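Local coordinates for protein putative oxidoreductase molybdopterin-binding subunit (Sulfolobus tokodaii, PDB 4ZOH) that binds a pterin cytosine dinucleotide cofactor and probably serves as the molybdopterin-binding subunit of a molybdenum hydroxylase of the xanthine dehydrogenase and aldehyde oxidase family, at residues R245-H254 and L631-Y639; I161-G169 and V211-H222. All coordinates share one frame; numbering follows the deposited sequence.

Interaction 1 of 2, residues R245-H254 and L631-Y639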
loop_
_atom_site.group_PDB
_atom_site.type_symbol
_atom_site.label_atom_id
_atom_site.label_comp_id
_atom_site.label_asym_id
_atom_site.label_seq_id
_atom_site.Cartn_x
_atom_site.Cartn_y
_atom_site.Cartn_z
ATOM N N ARG A 245 17.644 3.863 16.230
ATOM C CA ARG A 245 19.019 3.347 15.947
ATOM C C ARG A 245 19.700 2.942 17.295
ATOM O O ARG A 245 20.465 1.987 17.333
ATOM C CB ARG A 245 19.870 4.422 15.187
ATOM C CG ARG A 245 21.350 4.077 15.005
ATOM C CD ARG A 245 21.586 2.755 14.287
ATOM N NE ARG A 245 21.053 2.948 12.946
ATOM C CZ ARG A 245 21.212 2.136 11.907
ATOM N NH1 ARG A 245 21.830 0.954 12.060
ATOM N NH2 ARG A 245 20.679 2.483 10.717
ATOM N N THR A 246 19.433 3.680 18.371
ATOM C CA THR A 246 19.877 3.218 19.742
ATOM C C THR A 246 19.423 1.779 20.013
ATOM O O THR A 246 20.244 0.888 20.326
ATOM C CB THR A 246 19.491 4.191 20.855
ATOM O OG1 THR A 246 20.046 5.471 20.537
ATOM C CG2 THR A 246 20.003 3.747 22.248
ATOM N N GLU A 247 18.144 1.513 19.787
ATOM C CA GLU A 247 17.649 0.149 19.897
ATOM C C GLU A 247 18.422 -0.823 19.036
ATOM O O GLU A 247 18.775 -1.950 19.483
ATOM C CB GLU A 247 16.149 0.100 19.490
ATOM C CG GLU A 247 15.242 0.718 20.569
ATOM C CD GLU A 247 13.792 0.502 20.191
ATOM O OE1 GLU A 247 13.228 -0.593 20.441
ATOM O OE2 GLU A 247 13.253 1.434 19.607
ATOM N N GLU A 248 18.651 -0.429 17.766
ATOM C CA GLU A 248 19.276 -1.338 16.837
ATOM C C GLU A 248 20.669 -1.685 17.425
ATOM O O GLU A 248 21.006 -2.826 17.538
ATOM C CB GLU A 248 19.415 -0.673 15.421
ATOM C CG GLU A 248 19.765 -1.697 14.360
ATOM C CD GLU A 248 18.609 -2.587 13.917
ATOM O OE1 GLU A 248 18.794 -3.220 12.849
ATOM O OE2 GLU A 248 17.500 -2.673 14.610
ATOM N N PHE A 249 21.437 -0.679 17.847
ATOM C CA PHE A 249 22.802 -0.930 18.334
ATOM C C PHE A 249 22.824 -1.898 19.493
ATOM O O PHE A 249 23.648 -2.765 19.519
ATOM C CB PHE A 249 23.497 0.386 18.768
ATOM C CG PHE A 249 24.212 1.062 17.639
ATOM C CD1 PHE A 249 25.298 0.418 17.030
ATOM C CD2 PHE A 249 23.802 2.323 17.177
ATOM C CE1 PHE A 249 25.978 0.993 15.970
ATOM C CE2 PHE A 249 24.493 2.923 16.136
ATOM C CZ PHE A 249 25.578 2.272 15.526
ATOM N N ILE A 250 21.847 -1.752 20.397
ATOM C CA ILE A 250 21.769 -2.517 21.618
ATOM C C ILE A 250 21.242 -3.951 21.414
ATOM O O ILE A 250 21.556 -4.879 22.186
ATOM C CB ILE A 250 20.976 -1.602 22.548
ATOM C CG1 ILE A 250 21.945 -0.723 23.307
ATOM C CG2 ILE A 250 19.871 -2.253 23.317
ATOM C CD1 ILE A 250 21.253 0.487 23.859
ATOM N N SER A 251 20.485 -4.158 20.350
ATOM C CA SER A 251 19.803 -5.444 20.180
ATOM C C SER A 251 20.146 -6.245 18.951
ATOM O O SER A 251 19.671 -7.374 18.782
ATOM C CB SER A 251 18.273 -5.205 20.241
ATOM O OG SER A 251 17.844 -4.258 19.275
ATOM N N ALA A 252 20.891 -5.683 18.004
ATOM C CA ALA A 252 20.982 -6.438 16.748
ATOM C C ALA A 252 22.262 -6.121 16.005
ATOM O O ALA A 252 22.853 -5.034 16.216
ATOM C CB ALA A 252 19.770 -6.213 15.879
ATOM N N GLY A 253 22.646 -7.075 15.158
ATOM C CA GLY A 253 23.826 -7.032 14.314
ATOM C C GLY A 253 25.188 -7.172 14.999
ATOM O O GLY A 253 26.200 -6.896 14.344
ATOM N N HIS A 254 25.245 -7.623 16.270
ATOM C CA HIS A 254 26.543 -7.975 16.922
ATOM C C HIS A 254 27.159 -9.200 16.311
ATOM O O HIS A 254 26.473 -10.181 16.096
ATOM C CB HIS A 254 26.373 -8.210 18.426
ATOM C CG HIS A 254 25.890 -7.016 19.166
ATOM N ND1 HIS A 254 26.326 -6.707 20.443
ATOM C CD2 HIS A 254 25.026 -6.032 18.809
ATOM C CE1 HIS A 254 25.748 -5.582 20.843
ATOM N NE2 HIS A 254 24.957 -5.144 19.865
ATOM N N LEU A 631 26.130 -1.722 26.861
ATOM C CA LEU A 631 26.904 -1.430 25.660
ATOM C C LEU A 631 27.326 0.044 25.710
ATOM O O LEU A 631 26.493 0.928 25.918
ATOM C CB LEU A 631 26.055 -1.754 24.426
ATOM C CG LEU A 631 26.604 -1.372 23.058
ATOM C CD1 LEU A 631 27.958 -2.096 22.825
ATOM C CD2 LEU A 631 25.561 -1.732 21.979
ATOM N N LEU A 632 28.620 0.301 25.589
ATOM C CA LEU A 632 29.191 1.677 25.693
ATOM C C LEU A 632 28.972 2.472 24.404
ATOM O O LEU A 632 29.007 3.686 24.400
ATOM C CB LEU A 632 30.714 1.623 26.012
ATOM C CG LEU A 632 31.066 1.250 27.456
ATOM C CD1 LEU A 632 32.558 0.892 27.563
ATOM C CD2 LEU A 632 30.740 2.348 28.471
ATOM N N THR A 633 28.721 1.780 23.296
ATOM C CA THR A 633 28.709 2.468 21.995
ATOM C C THR A 633 27.344 2.292 21.314
ATOM O O THR A 633 27.124 1.352 20.608
ATOM C CB THR A 633 29.926 2.022 21.116
ATOM O OG1 THR A 633 29.801 0.636 20.882
ATOM C CG2 THR A 633 31.232 2.235 21.874
ATOM N N THR A 634 26.423 3.210 21.530
ATOM C CA THR A 634 25.068 2.937 21.084
ATOM C C THR A 634 24.530 3.954 20.026
ATOM O O THR A 634 23.315 4.067 19.841
ATOM C CB THR A 634 24.106 2.854 22.307
ATOM O OG1 THR A 634 24.007 4.145 22.880
ATOM C CG2 THR A 634 24.611 1.896 23.366
ATOM N N ASN A 635 25.427 4.649 19.332
ATOM C CA ASN A 635 25.050 5.613 18.287
ATOM C C ASN A 635 26.189 5.792 17.328
ATOM O O ASN A 635 27.278 5.298 17.580
ATOM C CB ASN A 635 24.667 6.938 18.893
ATOM C CG ASN A 635 25.751 7.459 19.753
ATOM O OD1 ASN A 635 26.842 7.774 19.268
ATOM N ND2 ASN A 635 25.499 7.476 21.060
ATOM N N PHE A 636 25.923 6.422 16.178
ATOM C CA PHE A 636 26.953 6.591 15.146
ATOM C C PHE A 636 28.069 7.563 15.512
ATOM O O PHE A 636 29.075 7.586 14.820
ATOM C CB PHE A 636 26.374 6.930 13.776
ATOM C CG PHE A 636 25.814 5.761 13.061
ATOM C CD1 PHE A 636 26.589 4.633 12.834
ATOM C CD2 PHE A 636 24.469 5.780 12.628
ATOM C CE1 PHE A 636 26.057 3.539 12.142
ATOM C CE2 PHE A 636 23.950 4.708 11.918
ATOM C CZ PHE A 636 24.738 3.577 11.660
ATOM N N GLN A 637 27.920 8.305 16.604
ATOM C CA GLN A 637 29.056 9.078 17.163
ATOM C C GLN A 637 29.956 8.110 17.888
ATOM O O GLN A 637 31.094 8.030 17.503
ATOM C CB GLN A 637 28.580 10.241 18.051
ATOM C CG GLN A 637 29.621 10.890 18.949
ATOM C CD GLN A 637 28.951 11.737 20.025
ATOM O OE1 GLN A 637 28.624 12.893 19.815
ATOM N NE2 GLN A 637 28.720 11.143 21.185
ATOM N N ASP A 638 29.440 7.315 18.858
ATOM C CA ASP A 638 30.307 6.424 19.672
ATOM C C ASP A 638 30.653 5.064 19.038
ATOM O O ASP A 638 31.577 4.389 19.474
ATOM C CB ASP A 638 29.742 6.173 21.089
ATOM C CG ASP A 638 29.274 7.419 21.761
ATOM O OD1 ASP A 638 29.907 8.480 21.609
ATOM O OD2 ASP A 638 28.235 7.352 22.449
ATOM N N TYR A 639 29.880 4.618 18.046
ATOM C CA TYR A 639 30.253 3.442 17.254
ATOM C C TYR A 639 30.708 3.941 15.877
ATOM O O TYR A 639 29.885 4.201 15.013
ATOM C CB TYR A 639 29.123 2.414 17.131
ATOM C CG TYR A 639 29.643 1.141 16.518
ATOM C CD1 TYR A 639 30.285 0.192 17.297
ATOM C CD2 TYR A 639 29.523 0.913 15.155
ATOM C CE1 TYR A 639 30.790 -0.981 16.719
ATOM C CE2 TYR A 639 30.030 -0.222 14.578
ATOM C CZ TYR A 639 30.693 -1.160 15.379
ATOM O OH TYR A 639 31.179 -2.279 14.763
HETATM O O HOH W 1 21.785 5.303 17.949
HETATM O O HOH W 2 22.476 6.301 21.885
#
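Phe249 reaches from helix 245-251 into the bend of 631-639, and aromatic contacts lead. Its edge is turned to the face of Phe636 in a T-shaped pair, planes at 79° and centroids 5.2 Å apart, with CZ coming down off-centre on that face. Tyr639 adds CB and CD2 beside Phe249 CE1, its ring inclined at 50°, while its OH bonds to Ile161 N. Replacing Phe249 by alanine would probably open a gap between Phe636 and Tyr639 and leave the Phe636 face without its edge-on partner. Arg245, bent at chi2 (57°), lays its guanidinium near the same Phe636, whose CE2 stands over one guanidinium face; its NH1 is bonded to Pro164 O and its NH2 to the backbone of another protein chain.

Leucine and isoleucine methyls come next. Leu631 CD2 sits 3.3 Å from Phe249 O, a carbonyl that already accepts a nearly straight bond from His254 NE2 (2.7 Å). Ile250 CD1 meets Thr634 CG2 at 3.7 Å.

The polar links are indirect. One water donates to both Thr246 OG1 and Thr634 O; a second joins Thr246 OG1, which also bonds an acidic side chain of another protein chain, to Thr634 OG1. Beside them, Thr246 CA points its hydrogen at Thr634 O.

Within 635-638, Asn635 OD1 accepts from Asp638 N (2.7 Å), an Asx motif. Phe249, Phe636 and Tyr639 form an aromatic cluster that joins the two molybdopterin-binding regions.

Interaction 2 of 2, residues I161-G169 and V211-H222. With MCN (pterin cytosine dinucleotide), chain D.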
loop_
_atom_site.group_PDB
_atom_site.type_symbol
_atom_site.label_atom_id
_atom_site.label_comp_id
_atom_site.label_asym_id
_atom_site.label_seq_id
_atom_site.Cartn_x
_atom_site.Cartn_y
_atom_site.Cartn_z
ATOM N N ILE A 161 29.401 -4.394 15.292
ATOM C CA ILE A 161 27.989 -4.314 15.026
ATOM C C ILE A 161 27.744 -3.955 13.552
ATOM O O ILE A 161 28.256 -2.936 13.076
ATOM C CB ILE A 161 27.368 -3.266 15.946
ATOM C CG1 ILE A 161 27.622 -3.666 17.426
ATOM C CG2 ILE A 161 25.851 -3.140 15.686
ATOM C CD1 ILE A 161 27.360 -2.504 18.406
ATOM N N ALA A 162 26.984 -4.804 12.857
ATOM C CA ALA A 162 26.686 -4.695 11.453
ATOM C C ALA A 162 26.335 -3.266 10.997
ATOM O O ALA A 162 26.910 -2.781 10.016
ATOM C CB ALA A 162 25.633 -5.699 11.067
ATOM N N SER A 163 25.493 -2.569 11.780
ATOM C CA SER A 163 25.142 -1.170 11.548
ATOM C C SER A 163 24.718 -0.850 10.077
ATOM O O SER A 163 25.187 0.149 9.541
ATOM C CB SER A 163 26.303 -0.246 11.962
ATOM O OG SER A 163 26.887 -0.637 13.169
ATOM N N PRO A 164 23.838 -1.692 9.427
ATOM C CA PRO A 164 23.320 -1.277 8.110
ATOM C C PRO A 164 22.631 0.071 8.273
ATOM O O PRO A 164 22.102 0.370 9.363
ATOM C CB PRO A 164 22.269 -2.336 7.779
ATOM C CG PRO A 164 21.817 -2.886 9.110
ATOM C CD PRO A 164 23.033 -2.789 10.005
ATOM N N LEU A 165 22.639 0.899 7.222
ATOM C CA LEU A 165 22.064 2.267 7.392
ATOM C C LEU A 165 20.543 2.250 7.569
ATOM O O LEU A 165 19.987 3.180 8.157
ATOM C CB LEU A 165 22.369 3.099 6.143
ATOM C CG LEU A 165 23.096 4.422 6.259
ATOM C CD1 LEU A 165 22.432 5.093 5.072
ATOM C CD2 LEU A 165 22.899 5.322 7.479
ATOM N N GLU A 166 19.867 1.272 6.993
ATOM C CA GLU A 166 18.471 1.004 7.387
ATOM C C GLU A 166 18.456 -0.103 8.467
ATOM O O GLU A 166 18.958 -1.250 8.250
ATOM C CB GLU A 166 17.563 0.535 6.201
ATOM C CG GLU A 166 16.070 0.437 6.587
ATOM C CD GLU A 166 15.297 -0.643 5.846
ATOM O OE1 GLU A 166 14.039 -0.627 5.880
ATOM O OE2 GLU A 166 15.897 -1.550 5.202
ATOM N N THR A 167 17.840 0.218 9.595
ATOM C CA THR A 167 17.536 -0.793 10.659
ATOM C C THR A 167 16.567 -1.847 10.203
ATOM O O THR A 167 16.069 -1.793 9.090
ATOM C CB THR A 167 16.941 -0.176 11.907
ATOM O OG1 THR A 167 15.667 0.378 11.591
ATOM C CG2 THR A 167 17.847 0.970 12.471
ATOM N N ARG A 168 16.408 -2.881 11.039
ATOM C CA ARG A 168 15.297 -3.831 10.909
ATOM C C ARG A 168 14.026 -3.023 10.832
ATOM O O ARG A 168 14.005 -1.821 11.169
ATOM C CB ARG A 168 15.249 -4.754 12.180
ATOM C CG ARG A 168 16.481 -5.668 12.267
ATOM C CD ARG A 168 16.667 -6.233 13.691
ATOM N NE ARG A 168 16.665 -5.161 14.673
ATOM C CZ ARG A 168 16.391 -5.297 15.971
ATOM N NH1 ARG A 168 16.394 -4.201 16.720
ATOM N NH2 ARG A 168 16.170 -6.521 16.500
ATOM N N GLY A 169 12.936 -3.688 10.468
ATOM C CA GLY A 169 11.616 -3.008 10.515
ATOM C C GLY A 169 10.651 -3.947 9.863
ATOM O O GLY A 169 11.050 -4.813 9.026
ATOM N N VAL A 211 15.637 -3.231 0.819
ATOM C CA VAL A 211 16.300 -3.320 2.085
ATOM C C VAL A 211 17.591 -2.501 2.091
ATOM O O VAL A 211 18.476 -2.711 1.248
ATOM C CB VAL A 211 16.591 -4.842 2.360
ATOM C CG1 VAL A 211 17.431 -5.049 3.651
ATOM C CG2 VAL A 211 15.247 -5.580 2.336
ATOM N N GLY A 212 17.730 -1.616 3.067
ATOM C CA GLY A 212 18.919 -0.767 3.164
ATOM C C GLY A 212 20.151 -1.487 3.719
ATOM O O GLY A 212 20.760 -0.970 4.685
ATOM N N GLY A 213 20.528 -2.644 3.140
ATOM C CA GLY A 213 21.695 -3.440 3.648
ATOM C C GLY A 213 21.331 -4.287 4.905
ATOM O O GLY A 213 20.230 -4.099 5.509
ATOM N N ALA A 214 22.267 -5.141 5.339
ATOM C CA ALA A 214 22.012 -6.099 6.394
ATOM C C ALA A 214 23.342 -6.586 6.950
ATOM O O ALA A 214 23.591 -6.485 8.187
ATOM C CB ALA A 214 21.227 -7.264 5.831
ATOM N N PHE A 215 24.192 -7.099 6.027
ATOM C CA PHE A 215 25.577 -7.563 6.342
ATOM C C PHE A 215 25.500 -8.706 7.366
ATOM O O PHE A 215 26.361 -8.826 8.223
ATOM C CB PHE A 215 26.460 -6.412 6.834
ATOM C CG PHE A 215 26.432 -5.226 5.903
ATOM C CD1 PHE A 215 27.136 -5.254 4.695
ATOM C CD2 PHE A 215 25.650 -4.083 6.205
ATOM C CE1 PHE A 215 27.104 -4.149 3.827
ATOM C CE2 PHE A 215 25.602 -2.993 5.321
ATOM C CZ PHE A 215 26.319 -3.016 4.120
ATOM N N GLY A 216 24.401 -9.486 7.265
ATOM C CA GLY A 216 24.238 -10.708 7.998
ATOM C C GLY A 216 23.251 -10.474 9.129
ATOM O O GLY A 216 22.638 -11.375 9.539
ATOM N N SER A 217 23.059 -9.232 9.550
ATOM C CA SER A 217 22.181 -8.890 10.640
ATOM C C SER A 217 20.676 -9.193 10.471
ATOM O O SER A 217 19.966 -9.070 11.472
ATOM C CB SER A 217 22.387 -7.442 11.052
ATOM O OG SER A 217 21.691 -6.597 10.188
ATOM N N LYS A 218 20.206 -9.536 9.245
ATOM C CA LYS A 218 18.778 -9.691 8.925
ATOM C C LYS A 218 18.475 -11.110 8.346
ATOM O O LYS A 218 17.420 -11.367 7.724
ATOM C CB LYS A 218 18.266 -8.555 7.995
ATOM C CG LYS A 218 18.305 -7.154 8.656
ATOM C CD LYS A 218 18.081 -5.985 7.662
ATOM C CE LYS A 218 18.342 -4.657 8.337
ATOM N NZ LYS A 218 17.995 -3.514 7.393
ATOM N N ILE A 219 19.435 -12.020 8.504
ATOM C CA ILE A 219 19.158 -13.425 8.166
ATOM C C ILE A 219 18.074 -14.023 9.090
ATOM O O ILE A 219 17.045 -14.523 8.622
ATOM C CB ILE A 219 20.418 -14.309 8.290
ATOM C CG1 ILE A 219 21.523 -13.793 7.358
ATOM C CG2 ILE A 219 20.034 -15.790 8.010
ATOM C CD1 ILE A 219 22.832 -14.632 7.498
ATOM N N ILE A 220 18.314 -13.911 10.403
ATOM C CA ILE A 220 17.437 -14.534 11.371
ATOM C C ILE A 220 16.143 -13.731 11.458
ATOM O O ILE A 220 16.104 -12.539 11.057
ATOM C CB ILE A 220 18.126 -14.598 12.771
ATOM C CG1 ILE A 220 18.334 -13.203 13.411
ATOM C CG2 ILE A 220 19.426 -15.388 12.638
ATOM C CD1 ILE A 220 18.852 -13.283 14.845
ATOM N N ALA A 221 15.088 -14.376 11.961
ATOM C CA ALA A 221 13.913 -13.619 12.447
ATOM C C ALA A 221 14.249 -13.178 13.830
ATOM O O ALA A 221 14.653 -14.000 14.658
ATOM C CB ALA A 221 12.652 -14.498 12.463
ATOM N N HIS A 222 14.067 -11.908 14.079
ATOM C CA HIS A 222 14.326 -11.362 15.313
ATOM C C HIS A 222 13.176 -11.509 16.312
ATOM O O HIS A 222 12.046 -11.627 15.885
ATOM C CB HIS A 222 14.614 -9.887 15.106
ATOM C CG HIS A 222 15.967 -9.670 14.520
ATOM N ND1 HIS A 222 17.068 -9.415 15.297
ATOM C CD2 HIS A 222 16.412 -9.755 13.243
ATOM C CE1 HIS A 222 18.140 -9.288 14.531
ATOM N NE2 HIS A 222 17.771 -9.511 13.279
HETATM N N1 MCN D . 29.864 -11.083 -8.562
HETATM C C2 MCN D . 30.292 -11.322 -9.857
HETATM N N3 MCN D . 31.114 -12.377 -10.156
HETATM C C4 MCN D . 31.522 -13.207 -9.118
HETATM C C5 MCN D . 31.100 -12.978 -7.809
HETATM C C6 MCN D . 30.240 -11.918 -7.524
HETATM O O2 MCN D . 29.958 -10.614 -10.813
HETATM N N4 MCN D . 32.309 -14.216 -9.423
HETATM C "C1'" MCN D . 28.967 -9.946 -8.345
HETATM C C2D MCN D . 27.514 -10.417 -8.434
HETATM O "O2'" MCN D . 26.970 -10.273 -9.711
HETATM C "C3'" MCN D . 26.800 -9.440 -7.538
HETATM C C4D MCN D . 27.739 -9.437 -6.403
HETATM O O4D MCN D . 29.092 -9.449 -7.034
HETATM O "O3'" MCN D . 26.697 -8.168 -8.077
HETATM C "C5'" MCN D . 27.225 -10.745 -5.832
HETATM O "O5'" MCN D . 28.041 -11.235 -4.933
HETATM P PA MCN D . 27.917 -12.749 -4.356
HETATM O O1A MCN D . 27.102 -13.717 -5.061
HETATM O O2A MCN D . 29.384 -12.978 -4.123
HETATM O O3A MCN D . 27.301 -12.292 -2.853
HETATM P PB MCN D . 25.719 -12.080 -2.618
HETATM O O1B MCN D . 25.133 -13.431 -2.241
HETATM O O2B MCN D . 25.001 -11.366 -3.678
HETATM O O3B MCN D . 25.794 -11.137 -1.416
HETATM C C10 MCN D . 25.834 -11.587 -0.034
HETATM C "C9'" MCN D . 26.948 -10.901 0.717
HETATM C "C8'" MCN D . 26.876 -11.101 2.137
HETATM S "S8'" MCN D . 26.806 -12.730 2.793
HETATM C "C7'" MCN D . 26.983 -10.075 3.026
HETATM S "S7'" MCN D . 27.042 -10.314 4.793
HETATM C "C6'" MCN D . 27.196 -8.705 2.602
HETATM C C7 MCN D . 27.718 -8.669 1.127
HETATM O "O9'" MCN D . 26.877 -9.520 0.375
HETATM N "N5'" MCN D . 26.030 -7.847 2.808
HETATM C C4A MCN D . 25.741 -6.725 2.006
HETATM N "N8'" MCN D . 27.621 -7.281 0.580
HETATM C C4B MCN D . 26.589 -6.446 0.896
HETATM N "N1'" MCN D . 26.410 -5.376 0.117
HETATM C "C2'" MCN D . 25.378 -4.570 0.354
HETATM N "N2'" MCN D . 25.216 -3.535 -0.443
HETATM N "N3'" MCN D . 24.474 -4.767 1.450
HETATM C "C4'" MCN D . 24.661 -5.865 2.321
HETATM O "O4'" MCN D . 23.878 -6.040 3.300
HETATM O O HOH W 3 23.409 -0.246 4.622
#
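Lys218 runs past Pro164 to the backbone of Glu166 and Thr167, and it is the side chain to follow. Its CB leaves the 211-222 loop with CG anti to the carbonyl carbon (chi1 -65°), and from CG onward the chain is extended. CG lies 4.3 Å from Arg168 CG; CE then passes Pro164 CG at 4.0 Å and approaches Glu166 O. The ammonium NZ finishes among carbonyls: it donates to Glu166 O at 2.6 Å from above that carbonyl plane, more weakly to Thr167 O, and to Gly213 O nearly end-on. Ser184 OG is a further partner, and Glu166 OE2 makes a long salt bridge, so the buried charge is probably well compensated.

Glu166 OE2 also takes a nearly straight bond from Gly212 N (2.8 Å), which arrives above the carboxylate plane. Gly212 is the centre of an inverse gamma turn, and a side chain there would run into Glu166 CB. This glycine-rich loop belongs to the cofactor pocket: Ala214 N and Phe215 N both donate to the pterin O4', at 2.7 and 2.9 Å, and the Phe215 ring has O4' over its centre. Pro164 CA meets the edge of that ring, while Pro164 CB rests on Gly213 O.

Farther along, Arg168 sets CD over the centre of the His222 ring, a CH-pi contact only 3° off the normal. His222 NE2 donates in its ring plane to Ser217 O, fixing the imidazole's rotation, and the arginine's NE and NH2 are salt-bridged to Glu248 and Glu224.

Along the chain the two contacts come in series: interaction 2 joins loops 161-169 and 211-222 within the first molybdopterin-binding region, then 245-254 opens interaction 1, whose segments lie 377 residues apart at their closest ends, the later one in the second such region. Their centres lie 13 Å apart, and helix 245-251 connects them. The bridge from Glu248 to Arg168 ties this helix to interaction 2, and just past the helix Gly253 O probably accepts a hydrogen bond from Ala162 N. The 213-216 part of interaction 2 lines the pterin, with Leu165 touching the iron-sulfur cluster; interaction 1 stands farther out, so the helix ties the cofactor loops to segment 631-639, distant in sequence.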